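Local structure of putative curved DNA-binding protein (Chaetomium thermophilum var. thermophilum DSM 1495, 4IPA) at residues A[284-292]-A[314-322]; A[153-161]-A[339-347]. The protein probably takes part in ribosome biogenesis as an Arx1 protein of the methionine aminopeptidase (M24 peptidase) family, and may also bind DNA. All coordinates share one frame; numbering follows the deposited sequence. Where two conformers were deposited one is given.

Contact 1. Residues A[284-292]-A[314-322]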
loop_
_atom_site.group_PDB
_atom_site.type_symbol
_atom_site.label_atom_id
_atom_site.label_comp_id
_atom_site.label_asym_id
_atom_site.label_seq_id
_atom_site.Cartn_x
_atom_site.Cartn_y
_atom_site.Cartn_z
ATOM N N LYS A 284 16.130 24.591 13.745
ATOM C CA LYS A 284 17.231 25.279 14.411
ATOM C C LYS A 284 18.545 24.516 14.305
ATOM O O LYS A 284 19.621 25.114 14.243
ATOM C CB LYS A 284 16.883 25.542 15.881
ATOM C CG LYS A 284 15.696 26.491 16.050
ATOM C CD LYS A 284 15.434 26.830 17.509
ATOM C CE LYS A 284 14.407 27.952 17.625
ATOM N NZ LYS A 284 14.145 28.351 19.041
ATOM N N ARG A 285 18.452 23.193 14.255
ATOM C CA ARG A 285 19.638 22.349 14.292
ATOM C C ARG A 285 20.202 22.094 12.904
ATOM O O ARG A 285 19.470 21.741 11.977
ATOM C CB ARG A 285 19.324 21.045 15.035
ATOM C CG ARG A 285 18.843 21.332 16.451
ATOM C CD ARG A 285 18.366 20.101 17.188
ATOM N NE ARG A 285 19.389 19.065 17.307
ATOM C CZ ARG A 285 20.359 19.061 18.226
ATOM N NH1 ARG A 285 20.466 20.051 19.110
ATOM N NH2 ARG A 285 21.233 18.062 18.258
ATOM N N PRO A 286 21.518 22.279 12.756
ATOM C CA PRO A 286 22.144 22.189 11.437
ATOM C C PRO A 286 22.005 20.805 10.816
ATOM O O PRO A 286 21.845 20.723 9.608
ATOM C CB PRO A 286 23.616 22.528 11.718
ATOM C CG PRO A 286 23.801 22.273 13.179
ATOM C CD PRO A 286 22.489 22.607 13.815
ATOM N N THR A 287 22.066 19.737 11.602
ATOM C CA THR A 287 21.886 18.419 11.006
ATOM C C THR A 287 20.432 18.188 10.590
ATOM O O THR A 287 20.160 17.442 9.653
ATOM C CB THR A 287 22.386 17.284 11.893
ATOM O OG1 THR A 287 23.755 17.524 12.248
ATOM C CG2 THR A 287 22.295 15.964 11.136
ATOM N N SER A 288 19.505 18.848 11.272
ATOM C CA SER A 288 18.115 18.825 10.851
ATOM C C SER A 288 17.953 19.453 9.469
ATOM O O SER A 288 17.353 18.853 8.575
ATOM C CB SER A 288 17.226 19.524 11.884
ATOM O OG SER A 288 17.252 18.792 13.097
ATOM N N ARG A 289 18.512 20.646 9.280
ATOM C CA ARG A 289 18.368 21.325 7.996
ATOM C C ARG A 289 19.065 20.536 6.906
ATOM O O ARG A 289 18.623 20.498 5.754
ATOM C CB ARG A 289 18.919 22.749 8.060
ATOM C CG ARG A 289 18.184 23.628 9.056
ATOM C CD ARG A 289 18.605 25.095 8.923
ATOM N NE ARG A 289 19.990 25.312 9.331
ATOM C CZ ARG A 289 20.367 25.578 10.578
ATOM N NH1 ARG A 289 19.458 25.665 11.543
ATOM N NH2 ARG A 289 21.650 25.763 10.860
ATOM N N LYS A 290 20.165 19.902 7.284
ATOM C CA LYS A 290 20.987 19.164 6.334
ATOM C C LYS A 290 20.236 17.952 5.785
ATOM O O LYS A 290 20.234 17.694 4.587
ATOM C CB LYS A 290 22.291 18.724 7.008
ATOM C CG LYS A 290 23.166 17.855 6.132
ATOM C CD LYS A 290 24.480 17.508 6.827
ATOM C CE LYS A 290 25.445 16.845 5.849
ATOM N NZ LYS A 290 26.625 16.282 6.548
ATOM N N ILE A 291 19.621 17.207 6.690
ATOM C CA ILE A 291 18.844 16.025 6.358
ATOM C C ILE A 291 17.574 16.467 5.623
ATOM O O ILE A 291 17.133 15.828 4.668
ATOM C CB ILE A 291 18.488 15.271 7.656
ATOM C CG1 ILE A 291 19.703 14.479 8.143
ATOM C CG2 ILE A 291 17.288 14.380 7.470
ATOM C CD1 ILE A 291 20.371 13.695 7.061
ATOM N N TYR A 292 17.009 17.583 6.069
ATOM C CA TYR A 292 15.812 18.123 5.458
ATOM C C TYR A 292 16.033 18.436 3.978
ATOM O O TYR A 292 15.210 18.089 3.126
ATOM C CB TYR A 292 15.363 19.388 6.178
ATOM C CG TYR A 292 14.102 19.946 5.572
ATOM C CD1 TYR A 292 14.155 20.812 4.489
ATOM C CD2 TYR A 292 12.861 19.571 6.061
ATOM C CE1 TYR A 292 12.998 21.309 3.921
ATOM C CE2 TYR A 292 11.695 20.063 5.507
ATOM C CZ TYR A 292 11.769 20.935 4.438
ATOM O OH TYR A 292 10.611 21.407 3.887
ATOM N N ASP A 314 23.901 11.043 10.853
ATOM C CA ASP A 314 23.179 12.270 10.539
ATOM C C ASP A 314 21.658 12.026 10.489
ATOM O O ASP A 314 20.852 12.867 10.907
ATOM C CB ASP A 314 23.655 12.858 9.197
ATOM C CG ASP A 314 25.047 13.500 9.282
ATOM O OD1 ASP A 314 25.503 13.762 10.406
ATOM O OD2 ASP A 314 25.688 13.758 8.237
ATOM N N ALA A 315 21.269 10.862 9.983
ATOM C CA ALA A 315 19.850 10.587 9.798
ATOM C C ALA A 315 19.182 10.612 11.166
ATOM O O ALA A 315 18.170 11.286 11.350
ATOM C CB ALA A 315 19.638 9.260 9.119
ATOM N N LYS A 316 19.773 9.911 12.133
ATOM C CA LYS A 316 19.188 9.787 13.469
ATOM C C LYS A 316 19.176 11.095 14.238
ATOM O O LYS A 316 18.289 11.343 15.049
ATOM C CB LYS A 316 19.932 8.739 14.292
ATOM C CG LYS A 316 19.976 7.382 13.636
ATOM C CD LYS A 316 21.211 6.609 14.070
ATOM C CE LYS A 316 20.948 5.820 15.327
ATOM N NZ LYS A 316 22.130 4.979 15.669
ATOM N N SER A 317 20.169 11.930 13.981
ATOM C CA SER A 317 20.277 13.203 14.673
ATOM C C SER A 317 19.263 14.214 14.148
ATOM O O SER A 317 18.511 14.800 14.911
ATOM C CB SER A 317 21.701 13.743 14.524
ATOM O OG SER A 317 21.787 15.076 14.974
ATOM N N GLY A 318 19.258 14.418 12.836
ATOM C CA GLY A 318 18.394 15.413 12.233
ATOM C C GLY A 318 16.914 15.055 12.221
ATOM O O GLY A 318 16.059 15.940 12.280
ATOM N N VAL A 319 16.596 13.765 12.155
ATOM C CA VAL A 319 15.195 13.369 12.073
ATOM C C VAL A 319 14.391 13.833 13.289
ATOM O O VAL A 319 13.209 14.170 13.173
ATOM C CB VAL A 319 15.003 11.854 11.863
ATOM C CG1 VAL A 319 15.327 11.077 13.148
ATOM C CG2 VAL A 319 13.574 11.585 11.426
ATOM N N ILE A 320 15.041 13.857 14.447
ATOM C CA ILE A 320 14.371 14.219 15.689
ATOM C C ILE A 320 13.646 15.567 15.597
ATOM O O ILE A 320 12.421 15.624 15.757
ATOM C CB ILE A 320 15.357 14.227 16.868
ATOM C CG1 ILE A 320 15.990 12.837 17.017
ATOM C CG2 ILE A 320 14.657 14.710 18.149
ATOM C CD1 ILE A 320 17.041 12.722 18.125
ATOM N N GLU A 321 14.387 16.643 15.326
ATOM C CA GLU A 321 13.754 17.954 15.214
ATOM C C GLU A 321 12.769 18.036 14.046
ATOM O O GLU A 321 11.754 18.732 14.112
ATOM C CB GLU A 321 14.788 19.071 15.085
ATOM C CG GLU A 321 14.152 20.452 15.252
ATOM C CD GLU A 321 15.098 21.603 14.973
ATOM O OE1 GLU A 321 16.144 21.392 14.316
ATOM O OE2 GLU A 321 14.783 22.725 15.426
ATOM N N CYS A 322 13.072 17.336 12.964
ATOM C CA CYS A 322 12.206 17.379 11.799
ATOM C C CYS A 322 10.814 16.821 12.133
ATOM O O CYS A 322 9.802 17.346 11.671
ATOM C CB CYS A 322 12.841 16.626 10.616
ATOM S SG CYS A 322 14.259 17.472 9.806
HETATM O O HOH W 1 20.409 17.301 14.839
HETATM O O HOH W 2 19.762 15.581 17.445
HETATM O O HOH W 3 17.423 17.121 14.996
#
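Glu321 grips the main chain of Lys284 and Arg285 with both oxygens of its carboxylate, a worked example of a side chain from one helix holding the start of another. OE2 accepts from Lys284 N at 2.8 Å in a nearly straight bond (171°), while OE1 offers its syn lone pair to Arg285 N at 2.9 Å. Arg285 is the N-cap of helix 286-299, so the helix start probably helps to stabilise the negative charge. With CG trans to the backbone nitrogen (chi1 -168°) and the rest of the chain extended, the carboxylate is carried across to the opposite segment. With an alanine here the amides of Lys284 and Arg285 would probably lose their shared acceptor, and the turn leading into the helix could shift.

Around this grip the axes of the short helical segments 286-292 and 314-322 approach to 7.3 Å, at a crossing angle of -97°. Gly318 permits this closeness: its CA lies 3.7 Å from Ser288 CA, and it has no CB to run into Thr287 O. Thr287 turns its methyl, CG2, onto Asp314 O at 3.4 Å, with Ile291 CG1 beside it. Farther out, Lys290 NZ reaches Asp314 OD2 from above the carboxylate plane, a bridge made tentative by the two conformers of Asp314. Waters fill in between Arg285 and Ser317: one links NE to OG, another NH2 to the Ser317 carbonyl.

Behind the crossing, Ile291, Tyr292 and Cys322 all rest on Phe328, so strand 328-330 backs both helices, and Tyr292 OH bonds to Arg276 of strand 273-276.

Contact 2. Residues A[153-161]-A[339-347]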
loop_
_atom_site.group_PDB
_atom_site.type_symbol
_atom_site.label_atom_id
_atom_site.label_comp_id
_atom_site.label_asym_id
_atom_site.label_seq_id
_atom_site.Cartn_x
_atom_site.Cartn_y
_atom_site.Cartn_z
ATOM N N LEU A 153 -6.801 -16.298 5.739
ATOM C CA LEU A 153 -6.243 -14.957 5.846
ATOM C C LEU A 153 -6.052 -14.325 4.461
ATOM O O LEU A 153 -6.463 -13.191 4.222
ATOM C CB LEU A 153 -4.901 -15.009 6.581
ATOM C CG LEU A 153 -4.130 -13.685 6.647
ATOM C CD1 LEU A 153 -4.944 -12.654 7.425
ATOM C CD2 LEU A 153 -2.725 -13.842 7.265
ATOM N N PHE A 154 -5.428 -15.074 3.557
ATOM C CA PHE A 154 -5.212 -14.621 2.195
ATOM C C PHE A 154 -6.508 -14.368 1.425
ATOM O O PHE A 154 -6.638 -13.353 0.748
ATOM C CB PHE A 154 -4.355 -15.634 1.420
ATOM C CG PHE A 154 -2.877 -15.460 1.630
ATOM C CD1 PHE A 154 -2.267 -15.918 2.789
ATOM C CD2 PHE A 154 -2.100 -14.840 0.668
ATOM C CE1 PHE A 154 -0.908 -15.770 2.977
ATOM C CE2 PHE A 154 -0.735 -14.677 0.855
ATOM C CZ PHE A 154 -0.141 -15.147 2.012
ATOM N N LEU A 155 -7.443 -15.309 1.495
ATOM C CA LEU A 155 -8.704 -15.167 0.769
ATOM C C LEU A 155 -9.547 -13.997 1.282
ATOM O O LEU A 155 -10.203 -13.314 0.494
ATOM C CB LEU A 155 -9.511 -16.460 0.819
ATOM C CG LEU A 155 -8.943 -17.549 -0.081
ATOM C CD1 LEU A 155 -9.631 -18.875 0.199
ATOM C CD2 LEU A 155 -9.076 -17.151 -1.542
ATOM N N ALA A 156 -9.533 -13.769 2.597
ATOM C CA ALA A 156 -10.234 -12.626 3.164
ATOM C C ALA A 156 -9.668 -11.345 2.555
ATOM O O ALA A 156 -10.405 -10.435 2.181
ATOM C CB ALA A 156 -10.081 -12.597 4.671
ATOM N N THR A 157 -8.348 -11.283 2.455
ATOM C CA THR A 157 -7.698 -10.079 1.968
ATOM C C THR A 157 -7.988 -9.891 0.482
ATOM O O THR A 157 -8.296 -8.795 0.034
ATOM C CB THR A 157 -6.190 -10.123 2.202
ATOM O OG1 THR A 157 -5.927 -10.459 3.573
ATOM C CG2 THR A 157 -5.582 -8.765 1.896
ATOM N N TYR A 158 -7.892 -10.981 -0.271
ATOM C CA TYR A 158 -8.206 -10.968 -1.685
ATOM C C TYR A 158 -9.630 -10.457 -1.926
ATOM O O TYR A 158 -9.842 -9.546 -2.733
ATOM C CB TYR A 158 -8.036 -12.376 -2.281
ATOM C CG TYR A 158 -8.378 -12.488 -3.751
ATOM C CD1 TYR A 158 -9.675 -12.774 -4.171
ATOM C CD2 TYR A 158 -7.405 -12.305 -4.724
ATOM C CE1 TYR A 158 -9.982 -12.886 -5.515
ATOM C CE2 TYR A 158 -7.709 -12.404 -6.076
ATOM C CZ TYR A 158 -8.994 -12.695 -6.464
ATOM O OH TYR A 158 -9.284 -12.794 -7.811
ATOM N N TYR A 159 -10.610 -11.049 -1.246
ATOM C CA TYR A 159 -11.998 -10.675 -1.501
ATOM C C TYR A 159 -12.344 -9.326 -0.927
ATOM O O TYR A 159 -13.157 -8.604 -1.492
ATOM C CB TYR A 159 -12.994 -11.760 -1.068
ATOM C CG TYR A 159 -13.029 -12.891 -2.058
ATOM C CD1 TYR A 159 -13.507 -12.688 -3.348
ATOM C CD2 TYR A 159 -12.536 -14.147 -1.731
ATOM C CE1 TYR A 159 -13.522 -13.724 -4.276
ATOM C CE2 TYR A 159 -12.547 -15.190 -2.652
ATOM C CZ TYR A 159 -13.037 -14.972 -3.922
ATOM O OH TYR A 159 -13.047 -16.004 -4.845
ATOM N N ALA A 160 -11.717 -8.968 0.187
ATOM C CA ALA A 160 -11.903 -7.628 0.705
ATOM C C ALA A 160 -11.498 -6.621 -0.384
ATOM O O ALA A 160 -12.186 -5.617 -0.614
ATOM C CB ALA A 160 -11.078 -7.436 1.967
ATOM N N ASN A 161 -10.390 -6.910 -1.066
ATOM C CA ASN A 161 -9.869 -6.028 -2.109
ATOM C C ASN A 161 -10.810 -5.939 -3.320
ATOM O O ASN A 161 -11.093 -4.845 -3.822
ATOM C CB ASN A 161 -8.468 -6.468 -2.538
ATOM C CG ASN A 161 -7.779 -5.446 -3.417
ATOM O OD1 ASN A 161 -7.786 -4.255 -3.116
ATOM N ND2 ASN A 161 -7.187 -5.905 -4.526
ATOM N N ASN A 339 -0.352 -10.067 17.972
ATOM C CA ASN A 339 0.850 -10.686 17.424
ATOM C C ASN A 339 0.513 -11.791 16.440
ATOM O O ASN A 339 1.294 -12.713 16.236
ATOM C CB ASN A 339 1.754 -11.207 18.539
ATOM C CG ASN A 339 2.563 -10.103 19.192
ATOM O OD1 ASN A 339 3.776 -10.010 18.988
ATOM N ND2 ASN A 339 1.895 -9.246 19.961
ATOM N N ALA A 340 -0.658 -11.674 15.823
ATOM C CA ALA A 340 -1.101 -12.598 14.793
ATOM C C ALA A 340 -0.648 -12.128 13.406
ATOM O O ALA A 340 -0.381 -10.950 13.196
ATOM C CB ALA A 340 -2.599 -12.707 14.840
ATOM N N PRO A 341 -0.550 -13.056 12.453
ATOM C CA PRO A 341 -0.164 -12.722 11.079
ATOM C C PRO A 341 -1.169 -11.808 10.395
ATOM O O PRO A 341 -2.370 -11.892 10.663
ATOM C CB PRO A 341 -0.160 -14.085 10.384
ATOM C CG PRO A 341 0.155 -15.042 11.488
ATOM C CD PRO A 341 -0.625 -14.507 12.660
ATOM N N VAL A 342 -0.667 -10.939 9.526
ATOM C CA VAL A 342 -1.509 -10.049 8.752
ATOM C C VAL A 342 -1.193 -10.170 7.274
ATOM O O VAL A 342 -0.100 -10.594 6.890
ATOM C CB VAL A 342 -1.363 -8.573 9.178
ATOM C CG1 VAL A 342 -1.623 -8.427 10.673
ATOM C CG2 VAL A 342 0.012 -8.030 8.784
ATOM N N CYS A 343 -2.172 -9.806 6.456
ATOM C CA CYS A 343 -2.045 -9.844 5.017
ATOM C C CYS A 343 -2.495 -8.488 4.458
ATOM O O CYS A 343 -3.475 -7.928 4.932
ATOM C CB CYS A 343 -2.909 -10.987 4.486
ATOM S SG CYS A 343 -2.834 -11.255 2.716
ATOM N N ARG A 344 -1.770 -7.952 3.477
ATOM C CA ARG A 344 -2.097 -6.630 2.913
ATOM C C ARG A 344 -1.949 -6.589 1.393
ATOM O O ARG A 344 -1.059 -7.226 0.806
ATOM C CB ARG A 344 -1.226 -5.513 3.528
ATOM C CG ARG A 344 -1.302 -5.402 5.057
ATOM C CD ARG A 344 -0.676 -4.090 5.583
ATOM N NE ARG A 344 0.736 -3.984 5.234
ATOM C CZ ARG A 344 1.221 -3.185 4.284
ATOM N NH1 ARG A 344 0.411 -2.388 3.582
ATOM N NH2 ARG A 344 2.521 -3.173 4.045
ATOM N N LEU A 345 -2.838 -5.852 0.752
ATOM C CA LEU A 345 -2.681 -5.542 -0.661
ATOM C C LEU A 345 -2.841 -4.047 -0.867
ATOM O O LEU A 345 -3.600 -3.386 -0.161
ATOM C CB LEU A 345 -3.721 -6.279 -1.490
ATOM C CG LEU A 345 -3.618 -7.806 -1.478
ATOM C CD1 LEU A 345 -4.952 -8.431 -1.924
ATOM C CD2 LEU A 345 -2.457 -8.257 -2.356
ATOM N N LEU A 346 -2.131 -3.519 -1.852
ATOM C CA LEU A 346 -2.204 -2.110 -2.156
ATOM C C LEU A 346 -2.096 -2.005 -3.668
ATOM O O LEU A 346 -1.141 -2.497 -4.285
ATOM C CB LEU A 346 -1.094 -1.314 -1.440
ATOM C CG LEU A 346 -1.395 0.172 -1.156
ATOM C CD1 LEU A 346 -0.418 0.829 -0.138
ATOM C CD2 LEU A 346 -1.456 0.983 -2.449
ATOM N N THR A 347 -3.104 -1.381 -4.253
ATOM C CA THR A 347 -3.196 -1.233 -5.688
ATOM C C THR A 347 -3.364 0.250 -5.994
ATOM O O THR A 347 -4.171 0.933 -5.364
ATOM C CB THR A 347 -4.431 -1.997 -6.225
ATOM O OG1 THR A 347 -4.387 -3.367 -5.789
ATOM C CG2 THR A 347 -4.487 -1.945 -7.749
HETATM O O HOH W 4 -5.345 -3.144 -3.179
HETATM O O HOH W 5 -5.355 -5.457 -7.303
#
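Leu153 and Thr157 close on Cys343, where helix 148-167 packs against strand 342-352 of the antiparallel sheet, an arrangement that belongs to the pita-bread fold of the methionine aminopeptidase family. The short segments run 27° from parallel with their axes 8.1 Å apart, and the contact illustrates how one buried layer can be dense at one end and watery at the other.

The dense end centres on Cys343. Leu153 sets CG 3.7 Å from Cys343 CB and sends CD2 along to Pro341, although Leu153 was modelled in two conformers. From the next turn Thr157 brings OG1 to within 3.2 Å of the same CB. That hydroxyl is spoken for within its own helix: it donates to Leu153 O, which also accepts from Thr157 N on the opposite face of the carbonyl plane. The bond probably helps to fix the rotation of Thr157, whose methyl CG2 then faces Leu345 CD1. Cys343 CB points toward the helix, and with SG anti to the backbone nitrogen (chi1 -177°) the sulfur lies over one face of the Phe154 ring, 4.3 Å from the centroid and 16° off the normal, a sulfur-aromatic contact. Trp365 also meets that ring. Thr157 touches Val255 and Cys257, so the helix also packs on the neighbouring strand 250-258, while Arg344, its CB pointing away from the helix, makes a salt bridge with Glu254.

Toward Asn161 and Thr347 the fit loosens. Asn161 CB meets Leu345 CD1, but the polar ends stand apart, with Asn161 ND2 and Thr347 OG1 4.0 Å from each other. Two waters join them: one accepts from Thr347 OG1 at 2.8 Å and donates to Asn161 OD1 at 2.7 Å, whereas the other donates to Thr347 OG1 and takes only a weak bond from Asn161 ND2.

How the contacts relate
From the N terminus, two helices and three strands lead to helix 148-167, which supplies one half of contact 2. The chain then builds strands 210-220 and 250-258 of the antiparallel sheet before entering helix 286-299. Contact 1 opens at the start of that helix, with the two residues leading into it, and closes after 21 intervening residues, when helix 312-324 folds across it. Strand 342-352 follows and completes contact 2, a loop of 177 residues with the smaller loop nested inside it. The contacts' centres are about 36 Å apart, on opposite sides of the chain's centre. Contact 2 ties a helix to the central sheet, whereas contact 1 joins two helices in a peripheral, local unit.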